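Local coordinates for protein Cry23AA1 (Bacillus thuringiensis, PDB 4RHZ) that probably acts as a pore-forming insecticidal toxin of the aerolysin family, forms a binary complex with Cry37Aa1 and binds a zinc ion, at residues D109-T113 against P256-L260; V114-Y118 against G217-G221; W134-T138 against G224-I229. Where two conformers were deposited one is given. Residue numbers count along the deposited sequence, not the author numbering.

Interaction 1 of 3, residues D109-T113 against P256-L260; sequences DVTLT and PNVTL
Residues 109-113 and 256-260 run antiparallel, with end-to-end directions 157° apart. Thr111-Thr113 and Val258-Thr259 are in strand. Thr111 and Thr259 form a hydrogen-bonded pair with CA atoms 5.3 Å apart. Thr111 N donates to Thr259 O at 3.0 Å, and Thr259 N returns a bond to Thr111 O at 3.2 Å. Leu112 and Val258 form the next, non-hydrogen-bonded pair, with CA atoms 4.6 Å apart. There CA-H...O contacts fill in: Val258 CA lies 3.4 Å from Thr111 O, and Leu112 CA 3.5 Å from Asn257 O. Thr113 N then donates to Asn257 O at 2.9 Å. Asn257 leaves strand geometry (phi/psi -89/13) and has a p rotamer. Its ND2 donates to Thr113 O at 3.1 Å and also to Gln223 OE1 of strand 211-235. The side chains of Thr111 and Thr259 share one face of the sheet, where Thr111 is partly exposed and Thr259 exposed. Leu112 and Val258 share the buried face: Leu112 CB is 4.0 Å from Val258 CG2, and both residues pack on Leu225. Val110 CG2 adds a contact to Val258 CG1 at 3.9 Å. At the other end, Asp109 OD1 lies 3.2 Å from Leu260 CB. A water donates to Leu260 O at 2.4 Å and weakly to Asp109 OD1 at 3.5 Å. The side chain of Asn257 is about 6 Å from the bound zinc ion. This is a short antiparallel edge pairing: the last modelled residues add strand 258-259 to the side of strand 111-119 in the small sheet of an aerolysin-type toxin.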
ATOM      1  N   ASP A 109       0.057   7.300  10.734  1.00 65.57           N
ATOM      2  CA  ASP A 109      -0.725   7.113  11.953  1.00 66.52           C
ATOM      3  C   ASP A 109      -2.018   6.339  11.734  1.00 65.42           C
ATOM      4  O   ASP A 109      -2.903   6.219  12.598  1.00 65.64           O
ATOM      5  CB  ASP A 109      -1.011   8.499  12.569  1.00 67.85           C
ATOM      6  CG  ASP A 109      -2.470   8.934  12.414  1.00 71.54           C
ATOM      7  OD1 ASP A 109      -3.224   8.688  13.401  1.00 73.37           O
ATOM      8  OD2 ASP A 109      -2.852   9.495  11.332  1.00 74.75           O
ATOM      9  N   VAL A 110      -2.126   5.821  10.538  1.00 63.97           N
ATOM     10  CA  VAL A 110      -3.313   5.132  10.162  1.00 61.73           C
ATOM     11  C   VAL A 110      -2.946   3.619  10.185  1.00 59.58           C
ATOM     12  O   VAL A 110      -1.784   3.243   9.959  1.00 58.90           O
ATOM     13  CB  VAL A 110      -3.801   5.751   8.836  1.00 61.86           C
ATOM     14  CG1 VAL A 110      -2.598   6.409   8.102  1.00 62.54           C
ATOM     15  CG2 VAL A 110      -4.574   4.774   7.976  1.00 61.80           C
ATOM     16  N   THR A 111      -3.949   2.817  10.542  1.00 56.86           N
ATOM     17  CA  THR A 111      -3.868   1.405  10.754  1.00 54.73           C
ATOM     18  C   THR A 111      -4.892   0.710   9.875  1.00 52.54           C
ATOM     19  O   THR A 111      -6.050   1.106   9.911  1.00 52.40           O
ATOM     20  CB  THR A 111      -4.204   1.074  12.244  1.00 55.41           C
ATOM     21  OG1 THR A 111      -2.983   0.789  12.928  1.00 56.38           O
ATOM     22  CG2 THR A 111      -5.139  -0.164  12.403  1.00 55.59           C
ATOM     23  N   LEU A 112      -4.508  -0.329   9.112  1.00 48.56           N
ATOM     24  CA  LEU A 112      -5.576  -1.097   8.465  1.00 46.03           C
ATOM     25  C   LEU A 112      -5.648  -2.579   8.885  1.00 44.81           C
ATOM     26  O   LEU A 112      -4.606  -3.231   9.128  1.00 43.46           O
ATOM     27  CB  LEU A 112      -5.657  -0.873   6.947  1.00 44.55           C
ATOM     28  CG  LEU A 112      -4.793  -1.640   5.943  1.00 45.85           C
ATOM     29  CD1 LEU A 112      -5.111  -3.122   5.989  1.00 47.27           C
ATOM     30  CD2 LEU A 112      -4.998  -1.204   4.509  1.00 45.87           C
ATOM     31  N   THR A 113      -6.880  -3.057   8.970  1.00 43.28           N
ATOM     32  CA  THR A 113      -7.202  -4.415   9.352  1.00 44.63           C
ATOM     33  C   THR A 113      -7.678  -5.245   8.200  1.00 43.18           C
ATOM     34  O   THR A 113      -8.653  -4.904   7.513  1.00 41.99           O
ATOM     35  CB  THR A 113      -8.276  -4.440  10.454  1.00 45.76           C
ATOM     36  OG1 THR A 113      -7.646  -4.009  11.649  1.00 48.20           O
ATOM     37  CG2 THR A 113      -8.825  -5.888  10.716  1.00 47.29           C
ATOM     38  N   PRO A 256     -14.071   1.271   6.628  1.00 44.53           N
ATOM     39  CA  PRO A 256     -14.534   0.403   7.797  1.00 46.55           C
ATOM     40  C   PRO A 256     -13.404  -0.336   8.541  1.00 48.32           C
ATOM     41  O   PRO A 256     -13.365  -0.397   9.826  1.00 49.35           O
ATOM     42  CB  PRO A 256     -15.503  -0.600   7.174  1.00 45.79           C
ATOM     43  CG  PRO A 256     -15.794  -0.090   5.732  1.00 46.70           C
ATOM     44  CD  PRO A 256     -14.732   0.943   5.343  1.00 44.40           C
ATOM     45  N   ASN A 257     -12.441  -0.817   7.752  1.00 48.88           N
ATOM     46  CA  ASN A 257     -11.303  -1.584   8.287  1.00 49.78           C
ATOM     47  C   ASN A 257     -10.170  -0.695   8.667  1.00 50.17           C
ATOM     48  O   ASN A 257      -9.076  -1.200   8.912  1.00 51.39           O
ATOM     49  CB  ASN A 257     -10.807  -2.632   7.283  1.00 49.06           C
ATOM     50  CG  ASN A 257     -10.164  -1.997   6.016  1.00 52.80           C
ATOM     51  OD1 ASN A 257     -10.544  -0.874   5.590  1.00 51.02           O
ATOM     52  ND2 ASN A 257      -9.205  -2.728   5.396  1.00 48.96           N
ATOM     53  N   VAL A 258     -10.407   0.618   8.743  1.00 50.61           N
ATOM     54  CA  VAL A 258      -9.324   1.570   9.061  1.00 50.67           C
ATOM     55  C   VAL A 258      -9.648   2.273  10.362  1.00 54.18           C
ATOM     56  O   VAL A 258     -10.828   2.574  10.632  1.00 54.39           O
ATOM     57  CB  VAL A 258      -9.099   2.632   7.909  1.00 51.07           C
ATOM     58  CG1 VAL A 258      -8.304   3.827   8.389  1.00 46.04           C
ATOM     59  CG2 VAL A 258      -8.427   2.001   6.680  1.00 44.56           C
ATOM     60  N   THR A 259      -8.590   2.557  11.127  1.00 56.72           N
ATOM     61  CA  THR A 259      -8.640   3.106  12.474  1.00 61.20           C
ATOM     62  C   THR A 259      -7.392   4.000  12.699  1.00 63.62           C
ATOM     63  O   THR A 259      -6.402   3.899  11.938  1.00 65.10           O
ATOM     64  CB  THR A 259      -8.741   1.913  13.542  1.00 61.52           C
ATOM     65  OG1 THR A 259      -9.981   1.200  13.361  1.00 60.70           O
ATOM     66  CG2 THR A 259      -8.692   2.409  14.998  1.00 63.29           C
ATOM     67  N   LEU A 260      -7.434   4.911  13.683  1.00 66.45           N
ATOM     68  CA  LEU A 260      -6.185   5.597  14.166  1.00 68.02           C
ATOM     69  C   LEU A 260      -6.029   5.708  15.709  1.00 69.08           C
ATOM     70  O   LEU A 260      -5.626   6.733  16.294  1.00 69.88           O
ATOM     71  CB  LEU A 260      -5.916   6.940  13.465  1.00 68.00           C
ATOM     72  CG  LEU A 260      -6.955   7.845  12.800  1.00 68.55           C
ATOM     73  CD1 LEU A 260      -6.856   7.672  11.296  1.00 67.99           C
ATOM     74  CD2 LEU A 260      -8.387   7.619  13.346  1.00 70.06           C
TER
HETATM   75  O   HOH W   1      -4.303   8.744  16.703  1.00 60.31           O

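Interaction 2 of 3, residues V114-Y118 against G217-G221; sequences VSAEY and GFIEG
Both segments are fully extended, 114-118 within strand 111-119 and 217-221 within strand 211-235. They face each other across a gap between sheets rather than pairing edge to edge. The axes approach to 8.7 Å, and the N-to-C directions are 141° apart, so the strands run roughly antiparallel but cross obliquely. The nearest CA atoms are those of Ala116 and Ile219, 7.5 Å apart, and those of Tyr118 and Gly217, 8.5 Å apart. On strand 114-118 the CA-to-CB bonds of Val114, Ala116 and Tyr118 point toward the other segment, and that of Ser115 points away. Ile219 points toward them, between Phe218 and Glu220, which point away. This is sandwich packing inside the elongated, beta-rich body of an aerolysin-family toxin: the small sheet containing strand 111-119 lies over the large sheet containing strand 211-235. Ile219 is the central side chain. With chi1 t and chi2 p, it brings CD1 to 3.9 Å from Ala116 CB and CG1 to 4.2 Å from Val114 CG1. Val114 has the p rotamer. Phe103 of the adjacent strand 96-105 touches both Val114 and Ile219, while Val161 and Val163 of strand 146-179, in its own sheet, touch Ile219. Tyr118 has chi1 m and chi2 -86°, which stretches its ring across the gap. Its OH donates to Phe218 O at 2.7 Å, and this carbonyl oxygen lies at the ring edge, near the ring plane. The same OH is 3.3 Å from Ile219 CB. At Gly217 a CB would point toward strand 114-118; an ideal one would sit 3.8 Å from Tyr118 CE1.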
ATOM      1  N   VAL A 114      -6.980  -6.354   7.999  1.00 42.24           N
ATOM      2  CA  VAL A 114      -7.350  -7.273   6.937  1.00 41.93           C
ATOM      3  C   VAL A 114      -7.124  -8.748   7.364  1.00 42.48           C
ATOM      4  O   VAL A 114      -6.229  -9.070   8.161  1.00 42.35           O
ATOM      5  CB  VAL A 114      -6.609  -6.908   5.627  1.00 41.57           C
ATOM      6  CG1 VAL A 114      -5.124  -7.166   5.739  1.00 38.63           C
ATOM      7  CG2 VAL A 114      -7.168  -7.696   4.449  1.00 43.10           C
ATOM      8  N   SER A 115      -7.937  -9.631   6.823  1.00 41.90           N
ATOM      9  CA  SER A 115      -7.960 -11.010   7.261  1.00 42.42           C
ATOM     10  C   SER A 115      -7.894 -11.884   6.018  1.00 41.79           C
ATOM     11  O   SER A 115      -8.435 -11.536   4.952  1.00 39.78           O
ATOM     12  CB  SER A 115      -9.291 -11.321   7.973  1.00 43.21           C
ATOM     13  OG  SER A 115      -9.276 -10.907   9.341  1.00 49.08           O
ATOM     14  N   ALA A 116      -7.259 -13.041   6.153  1.00 40.90           N
ATOM     15  CA  ALA A 116      -7.351 -14.007   5.073  1.00 40.41           C
ATOM     16  C   ALA A 116      -7.289 -15.440   5.624  1.00 40.24           C
ATOM     17  O   ALA A 116      -6.782 -15.679   6.734  1.00 39.59           O
ATOM     18  CB  ALA A 116      -6.281 -13.745   4.013  1.00 40.03           C
ATOM     19  N   GLU A 117      -7.882 -16.343   4.850  1.00 39.55           N
ATOM     20  CA  GLU A 117      -7.815 -17.751   5.097  1.00 40.35           C
ATOM     21  C   GLU A 117      -6.655 -18.447   4.350  1.00 37.91           C
ATOM     22  O   GLU A 117      -6.614 -18.495   3.125  1.00 38.09           O
ATOM     23  CB  GLU A 117      -9.141 -18.484   4.805  1.00 40.92           C
ATOM     24  CG  GLU A 117      -9.127 -19.740   5.749  1.00 47.94           C
ATOM     25  CD  GLU A 117     -10.437 -20.359   5.981  1.00 55.95           C
ATOM     26  OE1 GLU A 117     -10.437 -21.459   6.572  1.00 62.32           O
ATOM     27  OE2 GLU A 117     -11.460 -19.772   5.579  1.00 60.21           O
ATOM     28  N   TYR A 118      -5.713 -18.946   5.120  1.00 36.15           N
ATOM     29  CA  TYR A 118      -4.652 -19.784   4.576  1.00 36.83           C
ATOM     30  C   TYR A 118      -4.898 -21.302   4.711  1.00 36.00           C
ATOM     31  O   TYR A 118      -4.883 -21.841   5.822  1.00 36.35           O
ATOM     32  CB  TYR A 118      -3.339 -19.391   5.175  1.00 35.98           C
ATOM     33  CG  TYR A 118      -2.986 -17.987   4.757  1.00 38.46           C
ATOM     34  CD1 TYR A 118      -2.333 -17.743   3.563  1.00 35.34           C
ATOM     35  CD2 TYR A 118      -3.368 -16.886   5.547  1.00 39.57           C
ATOM     36  CE1 TYR A 118      -2.008 -16.453   3.186  1.00 39.38           C
ATOM     37  CE2 TYR A 118      -3.072 -15.585   5.155  1.00 37.63           C
ATOM     38  CZ  TYR A 118      -2.402 -15.371   4.004  1.00 39.03           C
ATOM     39  OH  TYR A 118      -2.118 -14.061   3.654  1.00 41.71           O
ATOM     40  N   GLY A 217       3.733 -17.535   2.157  1.00 40.19           N
ATOM     41  CA  GLY A 217       2.677 -16.999   1.273  1.00 39.11           C
ATOM     42  C   GLY A 217       2.643 -15.490   1.279  1.00 38.64           C
ATOM     43  O   GLY A 217       3.650 -14.827   1.583  1.00 38.11           O
ATOM     44  N   PHE A 218       1.488 -14.919   0.970  1.00 37.33           N
ATOM     45  CA  PHE A 218       1.397 -13.448   1.006  1.00 35.45           C
ATOM     46  C   PHE A 218      -0.011 -12.929   1.351  1.00 34.91           C
ATOM     47  O   PHE A 218      -0.971 -13.682   1.283  1.00 33.75           O
ATOM     48  CB  PHE A 218       1.925 -12.867  -0.302  1.00 33.19           C
ATOM     49  CG  PHE A 218       1.097 -13.240  -1.489  1.00 34.65           C
ATOM     50  CD1 PHE A 218       0.022 -12.438  -1.874  1.00 35.22           C
ATOM     51  CD2 PHE A 218       1.395 -14.397  -2.241  1.00 31.59           C
ATOM     52  CE1 PHE A 218      -0.761 -12.781  -2.987  1.00 34.99           C
ATOM     53  CE2 PHE A 218       0.636 -14.761  -3.360  1.00 29.87           C
ATOM     54  CZ  PHE A 218      -0.469 -13.967  -3.732  1.00 36.61           C
ATOM     55  N   ILE A 219      -0.118 -11.642   1.707  1.00 33.12           N
ATOM     56  CA  ILE A 219      -1.424 -10.940   1.760  1.00 32.67           C
ATOM     57  C   ILE A 219      -1.157  -9.608   1.028  1.00 33.64           C
ATOM     58  O   ILE A 219      -0.180  -8.917   1.330  1.00 33.54           O
ATOM     59  CB  ILE A 219      -1.848 -10.795   3.237  1.00 32.46           C
ATOM     60  CG1 ILE A 219      -3.155 -10.034   3.418  1.00 35.39           C
ATOM     61  CG2 ILE A 219      -0.765 -10.081   4.100  1.00 30.20           C
ATOM     62  CD1 ILE A 219      -4.260 -10.663   2.748  1.00 36.95           C
ATOM     63  N   GLU A 220      -1.919  -9.302  -0.011  1.00 32.99           N
ATOM     64  CA  GLU A 220      -1.729  -8.108  -0.728  1.00 34.47           C
ATOM     65  C   GLU A 220      -3.082  -7.425  -1.006  1.00 35.54           C
ATOM     66  O   GLU A 220      -4.149  -8.081  -0.961  1.00 36.11           O
ATOM     67  CB  GLU A 220      -0.936  -8.324  -2.013  1.00 33.89           C
ATOM     68  CG  GLU A 220      -1.761  -8.870  -3.095  1.00 41.11           C
ATOM     69  CD  GLU A 220      -1.039  -8.930  -4.451  1.00 50.18           C
ATOM     70  OE1 GLU A 220      -0.170  -8.058  -4.745  1.00 58.94           O
ATOM     71  OE2 GLU A 220      -1.369  -9.832  -5.250  1.00 48.52           O
ATOM     72  N   GLY A 221      -3.050  -6.117  -1.305  1.00 34.50           N
ATOM     73  CA  GLY A 221      -4.309  -5.278  -1.360  1.00 34.97           C
ATOM     74  C   GLY A 221      -4.043  -3.806  -1.760  1.00 34.64           C
ATOM     75  O   GLY A 221      -2.890  -3.346  -1.745  1.00 33.10           O
TER

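Interaction 3 of 3, residues W134-T138 against G224-I229; sequences WSDST and GLRSII
This contact lies in the buried interior of a beta sandwich, next to the zinc site formed by His79, Glu130 and His132. Strands 134-138 and 224-229 run in roughly the same direction across the interior: their directions differ by 28°, with a signed crossing angle of -28°, and their axes approach to 8.3 Å. The CA atoms of Trp134 and Ser227 are 7.5 Å apart, and those of Thr138 and Ile229 are 8.1 Å apart. Trp134, Asp136 and Thr138 point toward the second strand, and Ser227 and Ile229 point back. Trp134, with chi1 m and chi2 77°, lays its indole along the backbone of 224-227. Its CZ2 is 3.5 Å from Gly224 O, its CH2 3.5 Å from Arg226 N, and its CE3 3.6 Å from Ser227 CB. An ideal CB on Gly224 would clash with Trp134 CZ2. Asp136, rotamer m, accepts a very short hydrogen bond at OD1 from Ser227 OG, 2.5 Å. Tyr152 and Ser253 also hydrogen-bond to the Asp136 carboxylate, so this buried group has several partners. Ile229 CD1 closes the far end, 4.0 Å from Asp136 CB and 3.9 Å from Thr138 CG2. A classic beta bulge sets Leu225 and Arg226 together opposite Gln155 of strand 146-179. The whole is face-to-face strand packing in a sandwich, with a polar Asp-Ser pair set between a tryptophan and an isoleucine.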
ATOM      1  N   TRP A 134     -17.861   6.028  -1.236  1.00 44.01           N
ATOM      2  CA  TRP A 134     -17.532   7.106  -0.292  1.00 42.32           C
ATOM      3  C   TRP A 134     -18.576   8.232  -0.498  1.00 40.51           C
ATOM      4  O   TRP A 134     -18.946   8.530  -1.605  1.00 38.86           O
ATOM      5  CB  TRP A 134     -16.104   7.632  -0.551  1.00 42.09           C
ATOM      6  CG  TRP A 134     -15.045   6.582  -0.334  1.00 40.50           C
ATOM      7  CD1 TRP A 134     -14.738   5.563  -1.178  1.00 40.16           C
ATOM      8  CD2 TRP A 134     -14.173   6.438   0.804  1.00 35.94           C
ATOM      9  NE1 TRP A 134     -13.741   4.778  -0.634  1.00 39.00           N
ATOM     10  CE2 TRP A 134     -13.370   5.296   0.575  1.00 35.95           C
ATOM     11  CE3 TRP A 134     -14.017   7.139   1.990  1.00 35.61           C
ATOM     12  CZ2 TRP A 134     -12.424   4.828   1.502  1.00 27.77           C
ATOM     13  CZ3 TRP A 134     -13.078   6.701   2.906  1.00 33.22           C
ATOM     14  CH2 TRP A 134     -12.292   5.533   2.654  1.00 35.46           C
ATOM     15  N   SER A 135     -19.103   8.783   0.581  1.00 40.43           N
ATOM     16  CA  SER A 135     -19.966   9.956   0.477  0.50 40.66           C
ATOM     17  C   SER A 135     -19.683  10.919   1.632  1.00 40.59           C
ATOM     18  O   SER A 135     -19.616  10.527   2.783  1.00 39.22           O
ATOM     19  CB  SER A 135     -21.446   9.530   0.398  0.50 41.56           C
ATOM     20  OG  SER A 135     -21.676   8.796  -0.807  0.50 41.04           O
ATOM     21  N   ASP A 136     -19.473  12.181   1.330  1.00 40.25           N
ATOM     22  CA  ASP A 136     -19.089  13.054   2.395  1.00 39.87           C
ATOM     23  C   ASP A 136     -19.720  14.417   2.106  1.00 40.48           C
ATOM     24  O   ASP A 136     -19.946  14.783   0.927  1.00 40.23           O
ATOM     25  CB  ASP A 136     -17.543  13.178   2.397  1.00 40.11           C
ATOM     26  CG  ASP A 136     -16.811  11.922   2.961  1.00 39.97           C
ATOM     27  OD1 ASP A 136     -16.143  11.193   2.158  1.00 35.90           O
ATOM     28  OD2 ASP A 136     -16.849  11.700   4.195  1.00 38.04           O
ATOM     29  N   SER A 137     -19.964  15.195   3.153  1.00 40.44           N
ATOM     30  CA  SER A 137     -20.395  16.571   2.937  1.00 42.50           C
ATOM     31  C   SER A 137     -20.096  17.403   4.128  1.00 43.78           C
ATOM     32  O   SER A 137     -19.841  16.890   5.219  1.00 43.99           O
ATOM     33  CB  SER A 137     -21.863  16.676   2.580  1.00 43.09           C
ATOM     34  OG  SER A 137     -22.572  16.202   3.649  1.00 45.04           O
ATOM     35  N   THR A 138     -20.013  18.709   3.900  1.00 43.97           N
ATOM     36  CA  THR A 138     -19.649  19.610   4.987  1.00 43.90           C
ATOM     37  C   THR A 138     -20.251  20.969   4.588  1.00 45.81           C
ATOM     38  O   THR A 138     -20.616  21.192   3.405  1.00 45.28           O
ATOM     39  CB  THR A 138     -18.149  19.662   5.198  1.00 43.72           C
ATOM     40  OG1 THR A 138     -17.829  20.278   6.452  1.00 42.13           O
ATOM     41  CG2 THR A 138     -17.425  20.381   4.046  1.00 43.20           C
ATOM     42  N   GLY A 224      -8.943   2.494  -0.680  1.00 32.36           N
ATOM     43  CA  GLY A 224      -9.090   3.819  -0.100  1.00 31.31           C
ATOM     44  C   GLY A 224      -8.961   3.668   1.383  1.00 32.30           C
ATOM     45  O   GLY A 224      -9.590   2.765   1.989  1.00 32.40           O
ATOM     46  N   LEU A 225      -8.181   4.536   1.992  1.00 31.81           N
ATOM     47  CA  LEU A 225      -8.113   4.494   3.423  1.00 33.94           C
ATOM     48  C   LEU A 225      -8.974   5.521   4.117  1.00 35.23           C
ATOM     49  O   LEU A 225      -9.451   5.259   5.222  1.00 35.51           O
ATOM     50  CB  LEU A 225      -6.703   4.708   3.896  1.00 33.41           C
ATOM     51  CG  LEU A 225      -5.612   3.821   3.319  1.00 33.56           C
ATOM     52  CD1 LEU A 225      -4.286   4.489   3.706  1.00 31.56           C
ATOM     53  CD2 LEU A 225      -5.714   2.366   3.937  1.00 28.85           C
ATOM     54  N   ARG A 226      -9.103   6.707   3.504  1.00 35.49           N
ATOM     55  CA  ARG A 226      -9.887   7.818   4.046  1.00 35.70           C
ATOM     56  C   ARG A 226     -10.094   8.894   3.009  1.00 35.90           C
ATOM     57  O   ARG A 226      -9.336   8.959   1.998  1.00 36.35           O
ATOM     58  CB  ARG A 226      -9.298   8.408   5.289  1.00 34.71           C
ATOM     59  CG  ARG A 226      -7.841   8.567   5.223  1.00 39.37           C
ATOM     60  CD  ARG A 226      -7.509   9.807   5.857  1.00 45.42           C
ATOM     61  NE  ARG A 226      -6.763   9.645   7.061  1.00 50.71           N
ATOM     62  CZ  ARG A 226      -6.931  10.400   8.158  1.00 56.37           C
ATOM     63  NH1 ARG A 226      -7.871  11.362   8.215  1.00 55.58           N
ATOM     64  NH2 ARG A 226      -6.155  10.176   9.217  1.00 54.21           N
ATOM     65  N   SER A 227     -11.175   9.660   3.219  1.00 33.76           N
ATOM     66  CA  SER A 227     -11.577  10.765   2.362  1.00 32.48           C
ATOM     67  C   SER A 227     -11.299  12.048   3.168  1.00 32.43           C
ATOM     68  O   SER A 227     -11.326  12.053   4.416  1.00 31.49           O
ATOM     69  CB  SER A 227     -13.051  10.646   1.945  1.00 31.76           C
ATOM     70  OG  SER A 227     -13.896  10.750   3.117  1.00 33.48           O
ATOM     71  N   ILE A 228     -10.929  13.100   2.454  1.00 32.33           N
ATOM     72  CA  ILE A 228     -10.675  14.393   3.038  1.00 33.38           C
ATOM     73  C   ILE A 228     -11.370  15.442   2.102  1.00 33.44           C
ATOM     74  O   ILE A 228     -11.425  15.258   0.855  1.00 32.80           O
ATOM     75  CB  ILE A 228      -9.171  14.643   3.088  1.00 34.58           C
ATOM     76  CG1 ILE A 228      -8.523  13.768   4.139  1.00 36.01           C
ATOM     77  CG2 ILE A 228      -8.852  16.113   3.460  1.00 35.89           C
ATOM     78  CD1 ILE A 228      -6.993  13.718   4.025  1.00 39.92           C
ATOM     79  N   ILE A 229     -11.940  16.500   2.693  1.00 32.18           N
ATOM     80  CA  ILE A 229     -12.459  17.645   1.912  1.00 30.60           C
ATOM     81  C   ILE A 229     -11.497  18.774   2.114  1.00 30.73           C
ATOM     82  O   ILE A 229     -11.265  19.214   3.245  1.00 31.87           O
ATOM     83  CB  ILE A 229     -13.848  18.032   2.346  1.00 31.62           C
ATOM     84  CG1 ILE A 229     -14.814  16.901   1.920  1.00 31.67           C
ATOM     85  CG2 ILE A 229     -14.246  19.346   1.677  1.00 29.23           C
ATOM     86  CD1 ILE A 229     -16.164  16.979   2.539  1.00 35.99           C
TER

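Interactions 2 and 3 are buried, while interaction 1 is only partly so. Interaction 1 pairs strands within the small sheet, chiefly through backbone hydrogen bonds. The other two join strands face to face through side chains. Strand 111-119 serves interactions 1 and 2, and strand 211-235 serves interactions 2 and 3. Interaction 2 is largely apolar, with one tyrosine-to-carbonyl bond; interaction 3 combines indole packing with a buried carboxylate. Interactions 1 and 3 also touch: Leu112 CD2 is 3.7 Å from Leu225 CD2, and Leu260 CD1 is 3.3 Å from Arg226 NH2. Each interaction has a side chain within about 8 Å of the zinc ion.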